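Long-range contact in SH2 domain-containing protein 3C (PDB 3T6G), which acts as an adapter in integrin-mediated adhesion and cell migration, its Cdc25-homology domain adopting a closed, exchange-incapable conformation required to bind BCAR1: residues Phe16-Asn30 with Glu275-Ser289. The protein carries 2 engineered substitutions. Residues are numbered along the deposited sequence; the frame is centred on the assembly and turned at random.
Sequences FNPATFQSLLIPRDN and EVFSTEFQMRLLWGS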
loop_
_atom_site.group_PDB
_atom_site.type_symbol
_atom_site.label_atom_id
_atom_site.label_comp_id
_atom_site.label_asym_id
_atom_site.label_seq_id
_atom_site.Cartn_x
_atom_site.Cartn_y
_atom_site.Cartn_z
ATOM N N PHE A 16 -5.772 -8.861 -11.803
ATOM C CA PHE A 16 -5.297 -8.349 -13.088
ATOM C C PHE A 16 -5.002 -9.525 -13.999
ATOM O O PHE A 16 -4.315 -10.453 -13.588
ATOM C CB PHE A 16 -3.997 -7.546 -12.922
ATOM C CG PHE A 16 -4.125 -6.337 -12.042
ATOM C CD1 PHE A 16 -5.223 -5.496 -12.142
ATOM C CD2 PHE A 16 -3.139 -6.042 -11.105
ATOM C CE1 PHE A 16 -5.335 -4.368 -11.323
ATOM C CE2 PHE A 16 -3.245 -4.914 -10.277
ATOM C CZ PHE A 16 -4.349 -4.083 -10.380
ATOM N N ASN A 17 -5.489 -9.496 -15.236
ATOM C CA ASN A 17 -5.123 -10.546 -16.180
ATOM C C ASN A 17 -4.733 -10.006 -17.542
ATOM O O ASN A 17 -5.513 -10.077 -18.502
ATOM C CB ASN A 17 -6.223 -11.600 -16.319
ATOM C CG ASN A 17 -5.727 -12.854 -17.019
ATOM O OD1 ASN A 17 -4.591 -12.894 -17.502
ATOM N ND2 ASN A 17 -6.574 -13.880 -17.087
ATOM N N PRO A 18 -3.514 -9.460 -17.622
ATOM C CA PRO A 18 -2.929 -8.858 -18.820
ATOM C C PRO A 18 -3.177 -9.702 -20.050
ATOM O O PRO A 18 -3.643 -9.194 -21.064
ATOM C CB PRO A 18 -1.427 -8.836 -18.499
ATOM C CG PRO A 18 -1.263 -9.560 -17.169
ATOM C CD PRO A 18 -2.579 -9.414 -16.489
ATOM N N ALA A 19 -2.870 -10.987 -19.952
ATOM C CA ALA A 19 -2.990 -11.902 -21.083
ATOM C C ALA A 19 -4.369 -11.931 -21.767
ATOM O O ALA A 19 -4.475 -12.378 -22.910
ATOM C CB ALA A 19 -2.574 -13.312 -20.661
ATOM N N THR A 20 -5.416 -11.463 -21.083
ATOM C CA THR A 20 -6.767 -11.471 -21.665
ATOM C C THR A 20 -7.310 -10.080 -22.007
ATOM O O THR A 20 -8.405 -9.946 -22.570
ATOM C CB THR A 20 -7.789 -12.225 -20.772
ATOM O OG1 THR A 20 -7.907 -11.580 -19.492
ATOM C CG2 THR A 20 -7.356 -13.663 -20.587
ATOM N N PHE A 21 -6.530 -9.054 -21.671
ATOM C CA PHE A 21 -6.880 -7.671 -21.965
ATOM C C PHE A 21 -6.913 -7.439 -23.479
ATOM O O PHE A 21 -6.014 -7.870 -24.204
ATOM C CB PHE A 21 -5.890 -6.728 -21.269
ATOM C CG PHE A 21 -6.105 -5.266 -21.583
ATOM C CD1 PHE A 21 -6.925 -4.487 -20.789
ATOM C CD2 PHE A 21 -5.479 -4.673 -22.665
ATOM C CE1 PHE A 21 -7.128 -3.146 -21.072
ATOM C CE2 PHE A 21 -5.675 -3.329 -22.953
ATOM C CZ PHE A 21 -6.500 -2.566 -22.151
ATOM N N GLN A 22 -7.973 -6.788 -23.951
ATOM C CA GLN A 22 -8.157 -6.506 -25.367
ATOM C C GLN A 22 -8.600 -5.057 -25.477
ATOM O O GLN A 22 -9.261 -4.557 -24.566
ATOM C CB GLN A 22 -9.240 -7.412 -25.955
ATOM C CG GLN A 22 -8.961 -8.924 -25.901
ATOM C CD GLN A 22 -10.178 -9.769 -26.312
ATOM O OE1 GLN A 22 -11.173 -9.842 -25.578
ATOM N NE2 GLN A 22 -10.099 -10.408 -27.481
ATOM N N SER A 23 -8.234 -4.388 -26.576
ATOM C CA SER A 23 -8.593 -2.986 -26.827
ATOM C C SER A 23 -8.155 -2.564 -28.224
ATOM O O SER A 23 -7.555 -3.355 -28.949
ATOM C CB SER A 23 -7.924 -2.065 -25.808
ATOM O OG SER A 23 -8.176 -0.702 -26.115
ATOM N N LEU A 24 -8.448 -1.317 -28.603
ATOM C CA LEU A 24 -7.987 -0.770 -29.887
ATOM C C LEU A 24 -6.517 -0.372 -29.802
ATOM O O LEU A 24 -5.786 -0.436 -30.789
ATOM C CB LEU A 24 -8.809 0.451 -30.306
ATOM C CG LEU A 24 -10.150 0.254 -31.003
ATOM C CD1 LEU A 24 -10.799 1.613 -31.181
ATOM C CD2 LEU A 24 -10.016 -0.440 -32.370
ATOM N N LEU A 25 -6.106 0.054 -28.611
ATOM C CA LEU A 25 -4.717 0.375 -28.319
ATOM C C LEU A 25 -3.867 -0.884 -28.252
ATOM O O LEU A 25 -2.800 -0.950 -28.851
ATOM C CB LEU A 25 -4.634 1.089 -26.981
ATOM C CG LEU A 25 -4.788 2.609 -26.989
ATOM C CD1 LEU A 25 -5.537 3.078 -28.214
ATOM C CD2 LEU A 25 -5.426 3.123 -25.686
ATOM N N ILE A 26 -4.335 -1.887 -27.515
ATOM C CA ILE A 26 -3.561 -3.115 -27.375
ATOM C C ILE A 26 -4.126 -4.308 -28.145
ATOM O O ILE A 26 -5.044 -4.971 -27.666
ATOM C CB ILE A 26 -3.376 -3.488 -25.899
ATOM C CG1 ILE A 26 -2.054 -2.924 -25.402
ATOM C CG2 ILE A 26 -3.417 -5.003 -25.708
ATOM C CD1 ILE A 26 -2.205 -1.583 -24.770
ATOM N N PRO A 27 -3.561 -4.587 -29.340
ATOM C CA PRO A 27 -4.019 -5.686 -30.202
ATOM C C PRO A 27 -3.571 -7.054 -29.678
ATOM O O PRO A 27 -2.740 -7.105 -28.770
ATOM C CB PRO A 27 -3.368 -5.371 -31.555
ATOM C CG PRO A 27 -2.123 -4.650 -31.202
ATOM C CD PRO A 27 -2.428 -3.856 -29.939
ATOM N N ARG A 28 -4.112 -8.132 -30.245
ATOM C CA ARG A 28 -3.952 -9.467 -29.674
ATOM C C ARG A 28 -2.534 -9.812 -29.215
ATOM O O ARG A 28 -2.308 -10.026 -28.024
ATOM C CB ARG A 28 -4.493 -10.545 -30.613
ATOM C CG ARG A 28 -4.390 -11.962 -30.050
ATOM C CD ARG A 28 -5.503 -12.861 -30.584
ATOM N NE ARG A 28 -6.782 -12.561 -29.944
ATOM C CZ ARG A 28 -7.941 -13.124 -30.271
ATOM N NH1 ARG A 28 -8.002 -14.028 -31.244
ATOM N NH2 ARG A 28 -9.046 -12.779 -29.619
ATOM N N ASP A 29 -1.583 -9.874 -30.138
ATOM C CA ASP A 29 -0.234 -10.290 -29.766
ATOM C C ASP A 29 0.785 -9.166 -29.838
ATOM O O ASP A 29 1.636 -9.169 -30.722
ATOM C CB ASP A 29 0.235 -11.439 -30.655
ATOM C CG ASP A 29 -0.187 -12.793 -30.124
ATOM O OD1 ASP A 29 -1.101 -13.404 -30.720
ATOM O OD2 ASP A 29 0.394 -13.239 -29.106
ATOM N N ASN A 30 0.727 -8.220 -28.908
ATOM C CA ASN A 30 1.600 -7.049 -29.003
ATOM C C ASN A 30 3.028 -7.267 -28.499
ATOM O O ASN A 30 3.277 -8.113 -27.640
ATOM C CB ASN A 30 0.974 -5.833 -28.315
ATOM C CG ASN A 30 0.845 -6.015 -26.830
ATOM O OD1 ASN A 30 0.293 -7.013 -26.369
ATOM N ND2 ASN A 30 1.365 -5.060 -26.063
ATOM N N GLU A 275 -7.919 3.925 -20.107
ATOM C CA GLU A 275 -7.100 2.777 -20.507
ATOM C C GLU A 275 -5.631 2.940 -20.083
ATOM O O GLU A 275 -5.028 1.997 -19.528
ATOM C CB GLU A 275 -7.185 2.530 -21.995
ATOM C CG GLU A 275 -6.538 1.240 -22.426
ATOM C CD GLU A 275 -7.161 0.701 -23.707
ATOM O OE1 GLU A 275 -8.257 1.186 -24.081
ATOM O OE2 GLU A 275 -6.559 -0.198 -24.343
ATOM N N VAL A 276 -5.079 4.143 -20.323
ATOM C CA VAL A 276 -3.650 4.432 -20.118
ATOM C C VAL A 276 -3.251 4.213 -18.664
ATOM O O VAL A 276 -2.162 3.739 -18.360
ATOM C CB VAL A 276 -3.310 5.890 -20.559
ATOM C CG1 VAL A 276 -1.931 6.263 -20.135
ATOM C CG2 VAL A 276 -3.462 6.056 -22.095
ATOM N N PHE A 277 -4.179 4.530 -17.769
ATOM C CA PHE A 277 -3.965 4.444 -16.338
ATOM C C PHE A 277 -4.466 3.121 -15.758
ATOM O O PHE A 277 -4.703 3.005 -14.544
ATOM C CB PHE A 277 -4.673 5.610 -15.654
ATOM C CG PHE A 277 -3.948 6.899 -15.796
ATOM C CD1 PHE A 277 -2.600 6.991 -15.439
ATOM C CD2 PHE A 277 -4.586 8.019 -16.313
ATOM C CE1 PHE A 277 -1.909 8.187 -15.583
ATOM C CE2 PHE A 277 -3.902 9.221 -16.458
ATOM C CZ PHE A 277 -2.566 9.303 -16.099
ATOM N N SER A 278 -4.638 2.133 -16.629
ATOM C CA SER A 278 -5.044 0.818 -16.183
ATOM C C SER A 278 -3.817 -0.103 -16.158
ATOM O O SER A 278 -3.023 -0.110 -17.122
ATOM C CB SER A 278 -6.153 0.253 -17.082
ATOM O OG SER A 278 -5.688 -0.855 -17.835
ATOM N N THR A 279 -3.674 -0.863 -15.058
ATOM C CA THR A 279 -2.488 -1.703 -14.806
ATOM C C THR A 279 -2.322 -2.817 -15.840
ATOM O O THR A 279 -1.206 -3.091 -16.306
ATOM C CB THR A 279 -2.517 -2.348 -13.415
ATOM O OG1 THR A 279 -2.557 -1.329 -12.411
ATOM C CG2 THR A 279 -1.277 -3.205 -13.220
ATOM N N GLU A 280 -3.432 -3.461 -16.187
ATOM C CA GLU A 280 -3.443 -4.411 -17.289
ATOM C C GLU A 280 -2.931 -3.781 -18.583
ATOM O O GLU A 280 -2.117 -4.373 -19.295
ATOM C CB GLU A 280 -4.856 -4.962 -17.507
ATOM C CG GLU A 280 -5.572 -5.376 -16.222
ATOM C CD GLU A 280 -6.558 -6.528 -16.436
ATOM O OE1 GLU A 280 -7.509 -6.678 -15.637
ATOM O OE2 GLU A 280 -6.377 -7.301 -17.396
ATOM N N PHE A 281 -3.407 -2.583 -18.901
ATOM C CA PHE A 281 -2.912 -1.895 -20.091
ATOM C C PHE A 281 -1.394 -1.688 -19.955
ATOM O O PHE A 281 -0.617 -1.973 -20.882
ATOM C CB PHE A 281 -3.629 -0.553 -20.304
ATOM C CG PHE A 281 -2.917 0.364 -21.267
ATOM C CD1 PHE A 281 -3.082 0.220 -22.641
ATOM C CD2 PHE A 281 -2.078 1.370 -20.801
ATOM C CE1 PHE A 281 -2.421 1.069 -23.541
ATOM C CE2 PHE A 281 -1.411 2.229 -21.690
ATOM C CZ PHE A 281 -1.573 2.077 -23.060
ATOM N N GLN A 282 -0.971 -1.221 -18.785
ATOM C CA GLN A 282 0.451 -0.993 -18.558
ATOM C C GLN A 282 1.299 -2.253 -18.661
ATOM O O GLN A 282 2.294 -2.274 -19.381
ATOM C CB GLN A 282 0.663 -0.249 -17.254
ATOM C CG GLN A 282 -0.022 1.114 -17.320
ATOM C CD GLN A 282 0.049 1.882 -16.036
ATOM O OE1 GLN A 282 0.570 1.392 -15.047
ATOM N NE2 GLN A 282 -0.498 3.092 -16.033
ATOM N N MET A 283 0.894 -3.317 -17.978
ATOM C CA MET A 283 1.655 -4.550 -18.052
ATOM C C MET A 283 1.876 -4.972 -19.501
ATOM O O MET A 283 2.995 -5.261 -19.902
ATOM C CB MET A 283 0.986 -5.653 -17.226
ATOM C CG MET A 283 0.916 -5.294 -15.755
ATOM S SD MET A 283 -0.044 -6.450 -14.783
ATOM C CE MET A 283 1.086 -7.866 -14.767
ATOM N N ARG A 284 0.811 -4.979 -20.292
ATOM C CA ARG A 284 0.896 -5.330 -21.711
ATOM C C ARG A 284 1.760 -4.367 -22.520
ATOM O O ARG A 284 2.583 -4.783 -23.346
ATOM C CB ARG A 284 -0.506 -5.382 -22.309
ATOM C CG ARG A 284 -1.234 -6.685 -22.027
ATOM C CD ARG A 284 -0.702 -7.738 -22.959
ATOM N NE ARG A 284 -1.730 -8.727 -23.235
ATOM C CZ ARG A 284 -2.381 -8.844 -24.384
ATOM N NH1 ARG A 284 -2.100 -8.037 -25.396
ATOM N NH2 ARG A 284 -3.304 -9.788 -24.518
ATOM N N LEU A 285 1.564 -3.074 -22.287
ATOM C CA LEU A 285 2.402 -2.055 -22.915
ATOM C C LEU A 285 3.865 -2.315 -22.623
ATOM O O LEU A 285 4.678 -2.440 -23.519
ATOM C CB LEU A 285 2.044 -0.677 -22.374
ATOM C CG LEU A 285 2.992 0.454 -22.746
ATOM C CD1 LEU A 285 2.964 0.661 -24.237
ATOM C CD2 LEU A 285 2.575 1.719 -22.016
ATOM N N LEU A 286 4.191 -2.387 -21.344
ATOM C CA LEU A 286 5.572 -2.492 -20.903
ATOM C C LEU A 286 6.211 -3.830 -21.275
ATOM O O LEU A 286 7.306 -3.888 -21.829
ATOM C CB LEU A 286 5.620 -2.253 -19.395
ATOM C CG LEU A 286 5.221 -0.808 -19.063
ATOM C CD1 LEU A 286 4.989 -0.596 -17.586
ATOM C CD2 LEU A 286 6.275 0.162 -19.582
ATOM N N TRP A 287 5.522 -4.920 -20.997
ATOM C CA TRP A 287 6.169 -6.213 -21.151
ATOM C C TRP A 287 5.711 -7.015 -22.364
ATOM O O TRP A 287 6.294 -8.055 -22.673
ATOM C CB TRP A 287 6.072 -7.010 -19.846
ATOM C CG TRP A 287 6.810 -6.314 -18.712
ATOM C CD1 TRP A 287 8.162 -6.328 -18.480
ATOM C CD2 TRP A 287 6.239 -5.484 -17.685
ATOM N NE1 TRP A 287 8.460 -5.565 -17.373
ATOM C CE2 TRP A 287 7.297 -5.037 -16.867
ATOM C CE3 TRP A 287 4.935 -5.084 -17.374
ATOM C CZ2 TRP A 287 7.094 -4.214 -15.764
ATOM C CZ3 TRP A 287 4.734 -4.259 -16.274
ATOM C CH2 TRP A 287 5.807 -3.840 -15.479
ATOM N N GLY A 288 4.700 -6.509 -23.069
ATOM C CA GLY A 288 4.144 -7.208 -24.222
ATOM C C GLY A 288 3.343 -8.428 -23.779
ATOM O O GLY A 288 3.477 -8.880 -22.641
ATOM N N SER A 289 2.494 -8.962 -24.653
ATOM C CA SER A 289 1.835 -10.230 -24.347
ATOM C C SER A 289 2.945 -11.253 -24.180
ATOM O O SER A 289 4.040 -11.087 -24.720
ATOM C CB SER A 289 0.853 -10.651 -25.447
ATOM O OG SER A 289 1.511 -10.874 -26.684
#
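Arg284 of helix 279-287 turns its guanidinium into backbone carbonyls of the loop 16-30, the chain folded about its CB-CG bond (chi2 -78°). Arg284 NH1 gives its shortest bond to Asn30 OD1 (2.8 Å), from above the carbonyl plane; weak bonds run from NE to Pro18 O and NH1 to Arg28 O, both bent to 127°, and a long but straighter one from NH2 to Ala19 O. Asn30 ND2 donates to Arg284 O at 3.0 Å, and Asn30 O receives Ser289 N at 3.2 Å. Ser289 CB lies over one guanidinium face. An alanine in place of Arg284 would probably leave the Pro18, Ala19 and Arg28 carbonyls without this shared donor and Asn30 OD1 without its closest one.

Apolar contacts extend the join. Thr279 CB sits over the Phe16 ring, 4.0 Å from its centroid and 13° off the normal, a CH-pi contact; Arg102 NH1 of helix 93-115 is hydrogen-bonded to Thr279 OG1. Pro18 CG meets Met283 CE at 3.8 Å, and Phe21 CZ meets Phe281 CB at 4.0 Å.

In this Cdc25-homology domain, buried Arg284 and the apolar contacts join the loop before helix 35-46, with its 3-10 turn at 18-20, to helix 279-287; the guanidinium here meets neutral oxygens, not a carboxylate, so its charge is probably offset by carbonyl dipoles.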